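Local coordinates for protein gene product PA4716 (Pseudomonas aeruginosa, PDB 1U0K) that is of unknown function but belongs to the PhzF family and may be an isomerase, possibly an epimerase, at residues S4-E15 / H273-T284; A103-S111 / Y119-A127. All blocks are in the same frame, centred on the assembly; numbering follows the deposited sequence.

Contact 1: S4-E15 / H273-T284; sequences SRRYWQLDVFAE and HVQLLARAELLT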
loop_
_atom_site.group_PDB
_atom_site.type_symbol
_atom_site.label_atom_id
_atom_site.label_comp_id
_atom_site.label_asym_id
_atom_site.label_seq_id
_atom_site.Cartn_x
_atom_site.Cartn_y
_atom_site.Cartn_z
ATOM N N SER A 4 -1.009 -12.892 23.812
ATOM C CA SER A 4 -1.122 -13.040 22.373
ATOM C C SER A 4 -1.924 -11.877 21.823
ATOM O O SER A 4 -2.991 -11.544 22.345
ATOM C CB SER A 4 -1.796 -14.361 22.022
ATOM O OG SER A 4 -1.996 -14.474 20.621
ATOM N N ARG A 5 -1.373 -11.221 20.809
ATOM C CA ARG A 5 -2.085 -10.181 20.075
ATOM C C ARG A 5 -2.042 -10.555 18.611
ATOM O O ARG A 5 -1.073 -11.161 18.138
ATOM C CB ARG A 5 -1.434 -8.821 20.255
ATOM C CG ARG A 5 -1.367 -8.302 21.701
ATOM C CD ARG A 5 0.004 -7.755 22.092
ATOM N NE ARG A 5 1.084 -8.712 21.800
ATOM C CZ ARG A 5 2.213 -8.429 21.140
ATOM N NH1 ARG A 5 2.456 -7.206 20.681
ATOM N NH2 ARG A 5 3.116 -9.390 20.938
ATOM N N ARG A 6 -3.109 -10.224 17.904
ATOM C CA ARG A 6 -3.284 -10.662 16.538
ATOM C C ARG A 6 -3.841 -9.546 15.697
ATOM O O ARG A 6 -4.528 -8.651 16.196
ATOM C CB ARG A 6 -4.297 -11.802 16.452
ATOM C CG ARG A 6 -3.934 -13.041 17.238
ATOM C CD ARG A 6 -5.113 -13.976 17.502
ATOM N NE ARG A 6 -6.238 -13.306 18.158
ATOM C CZ ARG A 6 -7.404 -13.890 18.451
ATOM N NH1 ARG A 6 -7.619 -15.174 18.159
ATOM N NH2 ARG A 6 -8.360 -13.188 19.044
ATOM N N TYR A 7 -3.557 -9.616 14.409
ATOM C CA TYR A 7 -4.369 -8.949 13.412
ATOM C C TYR A 7 -4.830 -9.959 12.378
ATOM O O TYR A 7 -4.336 -11.102 12.324
ATOM C CB TYR A 7 -3.643 -7.756 12.783
ATOM C CG TYR A 7 -2.494 -8.111 11.877
ATOM C CD1 TYR A 7 -2.707 -8.463 10.567
ATOM C CD2 TYR A 7 -1.192 -8.114 12.358
ATOM C CE1 TYR A 7 -1.645 -8.795 9.725
ATOM C CE2 TYR A 7 -0.116 -8.432 11.520
ATOM C CZ TYR A 7 -0.360 -8.784 10.215
ATOM O OH TYR A 7 0.678 -9.129 9.373
ATOM N N TRP A 8 -5.795 -9.554 11.577
ATOM C CA TRP A 8 -6.416 -10.428 10.596
ATOM C C TRP A 8 -6.521 -9.723 9.270
ATOM O O TRP A 8 -6.870 -8.553 9.234
ATOM C CB TRP A 8 -7.815 -10.837 11.044
ATOM C CG TRP A 8 -7.885 -11.395 12.426
ATOM C CD1 TRP A 8 -7.734 -10.713 13.612
ATOM C CD2 TRP A 8 -8.154 -12.754 12.789
ATOM N NE1 TRP A 8 -7.883 -11.570 14.671
ATOM C CE2 TRP A 8 -8.146 -12.825 14.196
ATOM C CE3 TRP A 8 -8.406 -13.927 12.060
ATOM C CZ2 TRP A 8 -8.376 -14.020 14.887
ATOM C CZ3 TRP A 8 -8.631 -15.101 12.749
ATOM C CH2 TRP A 8 -8.621 -15.135 14.142
ATOM N N GLN A 9 -6.263 -10.447 8.186
ATOM C CA GLN A 9 -6.419 -9.953 6.831
ATOM C C GLN A 9 -7.742 -10.462 6.288
ATOM O O GLN A 9 -7.994 -11.652 6.286
ATOM C CB GLN A 9 -5.251 -10.434 5.947
ATOM C CG GLN A 9 -5.347 -10.034 4.490
ATOM C CD GLN A 9 -5.278 -8.537 4.260
ATOM O OE1 GLN A 9 -4.761 -7.792 5.099
ATOM N NE2 GLN A 9 -5.806 -8.093 3.127
ATOM N N LEU A 10 -8.607 -9.537 5.892
ATOM C CA LEU A 10 -9.937 -9.834 5.373
ATOM C C LEU A 10 -10.123 -9.159 4.027
ATOM O O LEU A 10 -9.455 -8.181 3.726
ATOM C CB LEU A 10 -11.014 -9.278 6.320
ATOM C CG LEU A 10 -11.364 -10.071 7.574
ATOM C CD1 LEU A 10 -10.230 -10.160 8.541
ATOM C CD2 LEU A 10 -12.567 -9.434 8.251
ATOM N N ASP A 11 -11.065 -9.662 3.243
ATOM C CA ASP A 11 -11.565 -8.936 2.081
ATOM C C ASP A 11 -13.026 -8.591 2.277
ATOM O O ASP A 11 -13.821 -9.449 2.645
ATOM C CB ASP A 11 -11.434 -9.783 0.830
ATOM C CG ASP A 11 -10.019 -9.926 0.384
ATOM O OD1 ASP A 11 -9.220 -8.976 0.575
ATOM O OD2 ASP A 11 -9.614 -10.963 -0.162
ATOM N N VAL A 12 -13.369 -7.337 2.004
ATOM C CA VAL A 12 -14.737 -6.847 2.152
ATOM C C VAL A 12 -15.312 -6.531 0.766
ATOM O O VAL A 12 -14.592 -6.056 -0.126
ATOM C CB VAL A 12 -14.773 -5.591 3.043
ATOM C CG1 VAL A 12 -16.222 -5.124 3.272
ATOM C CG2 VAL A 12 -14.073 -5.849 4.383
ATOM N N PHE A 13 -16.609 -6.788 0.606
ATOM C CA PHE A 13 -17.283 -6.774 -0.703
ATOM C C PHE A 13 -16.672 -7.838 -1.616
ATOM O O PHE A 13 -16.335 -7.580 -2.780
ATOM C CB PHE A 13 -17.246 -5.387 -1.345
ATOM C CG PHE A 13 -17.825 -4.294 -0.477
ATOM C CD1 PHE A 13 -17.037 -3.231 -0.058
ATOM C CD2 PHE A 13 -19.155 -4.321 -0.092
ATOM C CE1 PHE A 13 -17.555 -2.221 0.724
ATOM C CE2 PHE A 13 -19.686 -3.304 0.699
ATOM C CZ PHE A 13 -18.887 -2.256 1.105
ATOM N N ALA A 14 -16.566 -9.045 -1.069
ATOM C CA ALA A 14 -15.822 -10.148 -1.666
ATOM C C ALA A 14 -16.568 -11.454 -1.429
ATOM O O ALA A 14 -16.749 -11.882 -0.290
ATOM C CB ALA A 14 -14.408 -10.216 -1.053
ATOM N N GLU A 15 -17.014 -12.093 -2.509
ATOM C CA GLU A 15 -17.660 -13.391 -2.398
ATOM C C GLU A 15 -16.653 -14.536 -2.457
ATOM O O GLU A 15 -16.988 -15.659 -2.098
ATOM C CB GLU A 15 -18.747 -13.549 -3.464
ATOM C CG GLU A 15 -19.803 -12.461 -3.346
ATOM C CD GLU A 15 -21.081 -12.717 -4.117
ATOM O OE1 GLU A 15 -21.637 -11.729 -4.662
ATOM O OE2 GLU A 15 -21.552 -13.874 -4.159
ATOM N N HIS A 273 -20.465 -9.098 1.241
ATOM C CA HIS A 273 -19.804 -10.318 1.659
ATOM C C HIS A 273 -18.385 -10.036 2.166
ATOM O O HIS A 273 -17.721 -9.102 1.709
ATOM C CB HIS A 273 -19.787 -11.335 0.514
ATOM C CG HIS A 273 -21.147 -11.847 0.152
ATOM N ND1 HIS A 273 -21.757 -12.879 0.829
ATOM C CD2 HIS A 273 -22.020 -11.459 -0.808
ATOM C CE1 HIS A 273 -22.951 -13.105 0.304
ATOM N NE2 HIS A 273 -23.130 -12.263 -0.697
ATOM N N VAL A 274 -17.946 -10.849 3.116
ATOM C CA VAL A 274 -16.636 -10.716 3.734
ATOM C C VAL A 274 -15.972 -12.081 3.825
ATOM O O VAL A 274 -16.596 -13.049 4.233
ATOM C CB VAL A 274 -16.743 -10.112 5.151
ATOM C CG1 VAL A 274 -15.356 -9.968 5.770
ATOM C CG2 VAL A 274 -17.477 -8.764 5.113
ATOM N N GLN A 275 -14.703 -12.143 3.430
ATOM C CA GLN A 275 -13.895 -13.342 3.554
ATOM C C GLN A 275 -12.741 -13.101 4.512
ATOM O O GLN A 275 -12.167 -12.024 4.523
ATOM C CB GLN A 275 -13.312 -13.725 2.194
ATOM C CG GLN A 275 -14.339 -13.836 1.087
ATOM C CD GLN A 275 -15.445 -14.841 1.386
ATOM O OE1 GLN A 275 -15.183 -15.958 1.832
ATOM N NE2 GLN A 275 -16.679 -14.440 1.137
ATOM N N LEU A 276 -12.386 -14.124 5.280
ATOM C CA LEU A 276 -11.236 -14.078 6.177
ATOM C C LEU A 276 -10.075 -14.832 5.520
ATOM O O LEU A 276 -10.219 -15.991 5.142
ATOM C CB LEU A 276 -11.589 -14.702 7.520
ATOM C CG LEU A 276 -12.306 -13.834 8.552
ATOM C CD1 LEU A 276 -13.654 -13.375 8.045
ATOM C CD2 LEU A 276 -12.460 -14.617 9.847
ATOM N N LEU A 277 -8.943 -14.163 5.364
ATOM C CA LEU A 277 -7.809 -14.714 4.612
ATOM C C LEU A 277 -6.644 -15.214 5.458
ATOM O O LEU A 277 -6.020 -16.210 5.092
ATOM C CB LEU A 277 -7.278 -13.671 3.631
ATOM C CG LEU A 277 -7.973 -13.592 2.273
ATOM C CD1 LEU A 277 -9.443 -13.242 2.350
ATOM C CD2 LEU A 277 -7.223 -12.594 1.403
ATOM N N ALA A 278 -6.312 -14.514 6.538
ATOM C CA ALA A 278 -5.135 -14.838 7.346
ATOM C C ALA A 278 -5.277 -14.332 8.762
ATOM O O ALA A 278 -5.907 -13.298 9.016
ATOM C CB ALA A 278 -3.878 -14.246 6.728
ATOM N N ARG A 279 -4.697 -15.074 9.693
ATOM C CA ARG A 279 -4.592 -14.706 11.091
ATOM C C ARG A 279 -3.108 -14.550 11.427
ATOM O O ARG A 279 -2.343 -15.502 11.282
ATOM C CB ARG A 279 -5.193 -15.811 11.976
ATOM C CG ARG A 279 -5.145 -15.538 13.469
ATOM C CD ARG A 279 -5.539 -16.741 14.331
ATOM N NE ARG A 279 -4.577 -17.833 14.159
ATOM C CZ ARG A 279 -4.831 -19.004 13.582
ATOM N NH1 ARG A 279 -6.031 -19.286 13.085
ATOM N NH2 ARG A 279 -3.857 -19.904 13.479
ATOM N N ALA A 280 -2.721 -13.377 11.908
ATOM C CA ALA A 280 -1.327 -13.052 12.186
ATOM C C ALA A 280 -1.107 -12.849 13.677
ATOM O O ALA A 280 -1.864 -12.134 14.330
ATOM C CB ALA A 280 -0.918 -11.802 11.431
ATOM N N GLU A 281 -0.075 -13.484 14.206
ATOM C CA GLU A 281 0.359 -13.323 15.583
ATOM C C GLU A 281 1.495 -12.321 15.653
ATOM O O GLU A 281 2.472 -12.462 14.929
ATOM C CB GLU A 281 0.840 -14.671 16.106
ATOM C CG GLU A 281 -0.285 -15.603 16.483
ATOM C CD GLU A 281 -0.833 -15.322 17.878
ATOM O OE1 GLU A 281 -2.064 -15.428 18.032
ATOM O OE2 GLU A 281 -0.048 -14.999 18.809
ATOM N N LEU A 282 1.380 -11.302 16.505
ATOM C CA LEU A 282 2.429 -10.303 16.662
ATOM C C LEU A 282 3.550 -10.898 17.483
ATOM O O LEU A 282 3.307 -11.558 18.492
ATOM C CB LEU A 282 1.902 -9.029 17.344
ATOM C CG LEU A 282 0.913 -8.186 16.551
ATOM C CD1 LEU A 282 0.732 -6.862 17.259
ATOM C CD2 LEU A 282 1.343 -8.002 15.115
ATOM N N LEU A 283 4.773 -10.640 17.045
ATOM C CA LEU A 283 5.974 -11.211 17.634
ATOM C C LEU A 283 6.785 -10.154 18.391
ATOM O O LEU A 283 7.777 -10.476 19.014
ATOM C CB LEU A 283 6.829 -11.846 16.531
ATOM C CG LEU A 283 6.136 -12.943 15.715
ATOM C CD1 LEU A 283 7.024 -13.338 14.543
ATOM C CD2 LEU A 283 5.797 -14.142 16.583
ATOM N N THR A 284 6.370 -8.892 18.312
ATOM C CA THR A 284 7.081 -7.799 18.982
ATOM C C THR A 284 6.474 -7.533 20.352
ATOM O O THR A 284 5.509 -8.177 20.750
ATOM C CB THR A 284 7.031 -6.510 18.149
ATOM O OG1 THR A 284 5.669 -6.198 17.838
ATOM C CG2 THR A 284 7.724 -6.711 16.812
HETATM O O HOH W 1 1.494 -12.018 20.354
#
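R6 with E281 and V12 with V274 are the end pairs of an antiparallel ladder that joins the first strand of the chain, 6-12, to its last, 267-282. The ladder contains a classic beta bulge. L277 and A278 both face Q9, whose O takes a hydrogen bond from L277 N at 2.8 Å and a weak one from A278 N. W8 and R279 lie on one face of the sheet, side by side and pointing the same way. R279 can be followed outward. Its CB sits 3.6 Å from W8 CZ3. Its CG lies over the six-membered ring of W8, 3.6 Å from the ring centroid, as a CH-pi contact. Its CD reaches W8 CH2 at the rim. The chain runs straight along the indole because CG is anti to the backbone N (chi1 -180°) and chi2 is also extended. It bends at chi3, and the guanidinium plane stands 78° from the ring plane. R279 also packs on L283 of the second subunit. The indole NE1 bonds to D27, and helix 78-90 packs on the ring through L85 and L89. On the other sheet face A280 CB sits over the ring of Y7, 3.3 Å from Y7 CZ, while L282 CD2 meets that ring at its edge. A278 to L282 also pair with a strand of the second subunit, so the sheet runs on across the dimer interface. At the F13 end, H273 O accepts from A14 N. Nearby, Q275 NE2 donates to A14 O at 2.9 Å, with that oxygen close to the amide plane of Q275.

Contact 2: A103-S111 / Y119-A127; sequences ASKSVALRS and YAEMDQGRA
L109 and M122 (a selenomethionine) form a non-hydrogen-bonded pair in an antiparallel beta hairpin made by strands 106-114 and 117-129. Their side chains lie side by side on the buried face, with L109 CD2 3.6 Å from M122 CB. V107 CG1 adds a contact to M122 CE at 3.9 Å. L79 of helix 78-90 packs on V107, L109 and M122. The next pair, R110 and E121, is hydrogen-bonded in both directions, N to O, each at 3.0 Å. On the opposite face of the hairpin their side chains form a salt bridge. R110 NE goes to E121 OE2 and R110 NH2 to E121 OE1 at 3.0 Å, a side-on grip with one nitrogen to each oxygen. Both nitrogens approach from above the carboxylate plane, and the two flat groups stand 85° apart. R110 chi1 of 68° places CG between the backbone N and the carbonyl carbon, and the extended chain then carries NE to E121. The remaining nitrogen, NH1, pairs with E95. Toward S106 and D123 the ladder opens and solvent enters. One water donates to S106 O and D123 O. A second accepts from A108 N and donates to D123 O at 2.7 Å. There D123 OD1 accepts from G125 N, an Asx turn. Beyond the waters K105 reaches across to the other strand. T162 O is one acceptor for its amine. Across the contact, K105 NZ donates to Q124 O at 2.7 Å, from above the carbonyl plane.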
loop_
_atom_site.group_PDB
_atom_site.type_symbol
_atom_site.label_atom_id
_atom_site.label_comp_id
_atom_site.label_asym_id
_atom_site.label_seq_id
_atom_site.Cartn_x
_atom_site.Cartn_y
_atom_site.Cartn_z
ATOM N N ALA A 103 -15.733 7.812 17.451
ATOM C CA ALA A 103 -15.794 9.031 18.267
ATOM C C ALA A 103 -17.096 9.795 18.032
ATOM O O ALA A 103 -17.789 10.170 18.986
ATOM C CB ALA A 103 -14.607 9.926 17.961
ATOM N N SER A 104 -17.431 9.971 16.753
ATOM C CA SER A 104 -18.555 10.802 16.308
ATOM C C SER A 104 -19.925 10.153 16.476
ATOM O O SER A 104 -20.911 10.854 16.733
ATOM C CB SER A 104 -18.391 11.167 14.825
ATOM O OG SER A 104 -18.002 10.026 14.056
ATOM N N LYS A 105 -20.002 8.834 16.284
ATOM C CA LYS A 105 -21.274 8.123 16.413
ATOM C C LYS A 105 -21.153 6.616 16.664
ATOM O O LYS A 105 -20.076 6.023 16.571
ATOM C CB LYS A 105 -22.146 8.367 15.173
ATOM C CG LYS A 105 -21.572 7.852 13.872
ATOM C CD LYS A 105 -22.477 8.230 12.699
ATOM C CE LYS A 105 -22.653 7.088 11.719
ATOM N NZ LYS A 105 -23.589 7.445 10.611
ATOM N N SER A 106 -22.300 6.028 16.983
ATOM C CA SER A 106 -22.481 4.595 17.170
ATOM C C SER A 106 -23.064 3.994 15.881
ATOM O O SER A 106 -23.902 4.615 15.232
ATOM C CB SER A 106 -23.435 4.386 18.351
ATOM O OG SER A 106 -23.786 3.030 18.517
ATOM N N VAL A 107 -22.627 2.793 15.503
ATOM C CA VAL A 107 -23.130 2.125 14.305
ATOM C C VAL A 107 -23.599 0.714 14.638
ATOM O O VAL A 107 -22.859 -0.078 15.200
ATOM C CB VAL A 107 -22.046 2.029 13.207
ATOM C CG1 VAL A 107 -22.599 1.382 11.956
ATOM C CG2 VAL A 107 -21.469 3.401 12.897
ATOM N N ALA A 108 -24.843 0.418 14.294
ATOM C CA ALA A 108 -25.412 -0.905 14.450
ATOM C C ALA A 108 -25.102 -1.767 13.224
ATOM O O ALA A 108 -25.269 -1.333 12.082
ATOM C CB ALA A 108 -26.926 -0.792 14.658
ATOM N N LEU A 109 -24.631 -2.985 13.467
ATOM C CA LEU A 109 -24.331 -3.939 12.405
ATOM C C LEU A 109 -24.960 -5.285 12.681
ATOM O O LEU A 109 -25.279 -5.607 13.820
ATOM C CB LEU A 109 -22.820 -4.121 12.241
ATOM C CG LEU A 109 -22.065 -2.877 11.776
ATOM C CD1 LEU A 109 -21.414 -2.182 12.936
ATOM C CD2 LEU A 109 -21.059 -3.228 10.686
ATOM N N ARG A 110 -25.163 -6.047 11.619
ATOM C CA ARG A 110 -25.570 -7.437 11.706
ATOM C C ARG A 110 -24.676 -8.275 10.798
ATOM O O ARG A 110 -24.174 -7.799 9.780
ATOM C CB ARG A 110 -27.044 -7.590 11.315
ATOM C CG ARG A 110 -27.356 -7.330 9.872
ATOM C CD ARG A 110 -28.851 -7.455 9.532
ATOM N NE ARG A 110 -29.077 -7.457 8.084
ATOM C CZ ARG A 110 -28.839 -8.490 7.276
ATOM N NH1 ARG A 110 -28.386 -9.645 7.749
ATOM N NH2 ARG A 110 -29.064 -8.367 5.974
ATOM N N SER A 111 -24.461 -9.519 11.178
ATOM C CA SER A 111 -23.715 -10.443 10.356
ATOM C C SER A 111 -24.356 -11.817 10.337
ATOM O O SER A 111 -24.922 -12.263 11.326
ATOM C CB SER A 111 -22.276 -10.557 10.856
ATOM O OG SER A 111 -22.251 -10.978 12.205
ATOM N N TYR A 119 -21.772 -12.468 5.486
ATOM C CA TYR A 119 -22.406 -11.283 4.939
ATOM C C TYR A 119 -22.632 -10.347 6.107
ATOM O O TYR A 119 -23.198 -10.744 7.120
ATOM C CB TYR A 119 -23.750 -11.606 4.267
ATOM C CG TYR A 119 -24.307 -10.421 3.524
ATOM C CD1 TYR A 119 -23.920 -10.154 2.225
ATOM C CD2 TYR A 119 -25.195 -9.550 4.138
ATOM C CE1 TYR A 119 -24.415 -9.054 1.545
ATOM C CE2 TYR A 119 -25.689 -8.441 3.474
ATOM C CZ TYR A 119 -25.295 -8.199 2.179
ATOM O OH TYR A 119 -25.797 -7.097 1.531
ATOM N N ALA A 120 -22.197 -9.102 5.961
ATOM C CA ALA A 120 -22.341 -8.102 6.998
ATOM C C ALA A 120 -23.035 -6.859 6.457
ATOM O O ALA A 120 -22.867 -6.495 5.295
ATOM C CB ALA A 120 -20.983 -7.745 7.570
ATOM N N GLU A 121 -23.806 -6.209 7.320
ATOM C CA GLU A 121 -24.541 -5.006 6.961
ATOM C C GLU A 121 -24.507 -4.000 8.094
ATOM O O GLU A 121 -24.486 -4.367 9.263
ATOM C CB GLU A 121 -25.983 -5.395 6.663
ATOM C CG GLU A 121 -26.893 -4.280 6.207
ATOM C CD GLU A 121 -28.303 -4.803 6.036
ATOM O OE1 GLU A 121 -28.551 -5.526 5.050
ATOM O OE2 GLU A 121 -29.153 -4.527 6.909
HETATM N N MSE A 122 -24.511 -2.723 7.739
HETATM C CA MSE A 122 -24.489 -1.654 8.717
HETATM C C MSE A 122 -25.580 -0.633 8.419
HETATM O O MSE A 122 -25.968 -0.461 7.266
HETATM C CB MSE A 122 -23.131 -0.968 8.712
HETATM C CG MSE A 122 -22.828 -0.182 7.450
HETATM SE SE MSE A 122 -20.945 0.265 7.334
HETATM C CE MSE A 122 -20.937 1.660 8.403
ATOM N N ASP A 123 -26.057 0.023 9.475
ATOM C CA ASP A 123 -26.986 1.145 9.378
ATOM C C ASP A 123 -26.205 2.443 9.554
ATOM O O ASP A 123 -25.719 2.753 10.640
ATOM C CB ASP A 123 -28.072 1.016 10.453
ATOM C CG ASP A 123 -29.163 2.079 10.333
ATOM O OD1 ASP A 123 -29.224 2.797 9.306
ATOM O OD2 ASP A 123 -30.014 2.259 11.228
ATOM N N GLN A 124 -26.059 3.187 8.460
ATOM C CA GLN A 124 -25.314 4.439 8.470
ATOM C C GLN A 124 -26.145 5.657 8.886
ATOM O O GLN A 124 -25.619 6.764 8.983
ATOM C CB GLN A 124 -24.694 4.686 7.096
ATOM C CG GLN A 124 -23.728 3.580 6.673
ATOM C CD GLN A 124 -22.797 4.000 5.553
ATOM O OE1 GLN A 124 -23.014 5.018 4.899
ATOM N NE2 GLN A 124 -21.761 3.218 5.328
ATOM N N GLY A 125 -27.433 5.451 9.141
ATOM C CA GLY A 125 -28.323 6.546 9.489
ATOM C C GLY A 125 -28.702 7.326 8.248
ATOM O O GLY A 125 -28.433 6.899 7.128
ATOM N N ARG A 126 -29.346 8.470 8.429
ATOM C CA ARG A 126 -29.752 9.259 7.272
ATOM C C ARG A 126 -28.608 10.136 6.807
ATOM O O ARG A 126 -27.828 10.645 7.605
ATOM C CB ARG A 126 -31.009 10.084 7.541
ATOM C CG ARG A 126 -30.913 11.159 8.588
ATOM C CD ARG A 126 -32.282 11.762 8.901
ATOM N NE ARG A 126 -33.274 10.745 9.280
ATOM C CZ ARG A 126 -33.350 10.139 10.470
ATOM N NH1 ARG A 126 -32.490 10.423 11.447
ATOM N NH2 ARG A 126 -34.289 9.224 10.681
ATOM N N ALA A 127 -28.515 10.282 5.497
ATOM C CA ALA A 127 -27.474 11.084 4.890
ATOM C C ALA A 127 -27.796 12.554 5.077
ATOM O O ALA A 127 -28.963 12.951 5.041
ATOM C CB ALA A 127 -27.349 10.748 3.421
HETATM O O HOH W 2 -25.215 5.063 12.529
HETATM O O HOH W 3 -26.499 2.605 13.176
#

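Overall arrangement
The centres of contact 1 and contact 2 are about 21 Å apart. Along the chain contact 2 is nested inside contact 1: the hairpin 103-111/119-127 lies in the long loop closed when 4-15 pairs with 273-284. Strand 267-282 connects them. It pairs with 6-12 in contact 1 and also with 117-129, a strand of contact 2. The first and last strands are thus joined to each other and tied to the hairpin. The two contacts touch where H273 and Y119 meet edge-to-face. Helix 78-90 packs against both. Contact 1 reaches the second subunit; contact 2 does not. The predicted active-site residue E48 lies about 9 Å from F13 and 10 Å from M122, side chain to side chain.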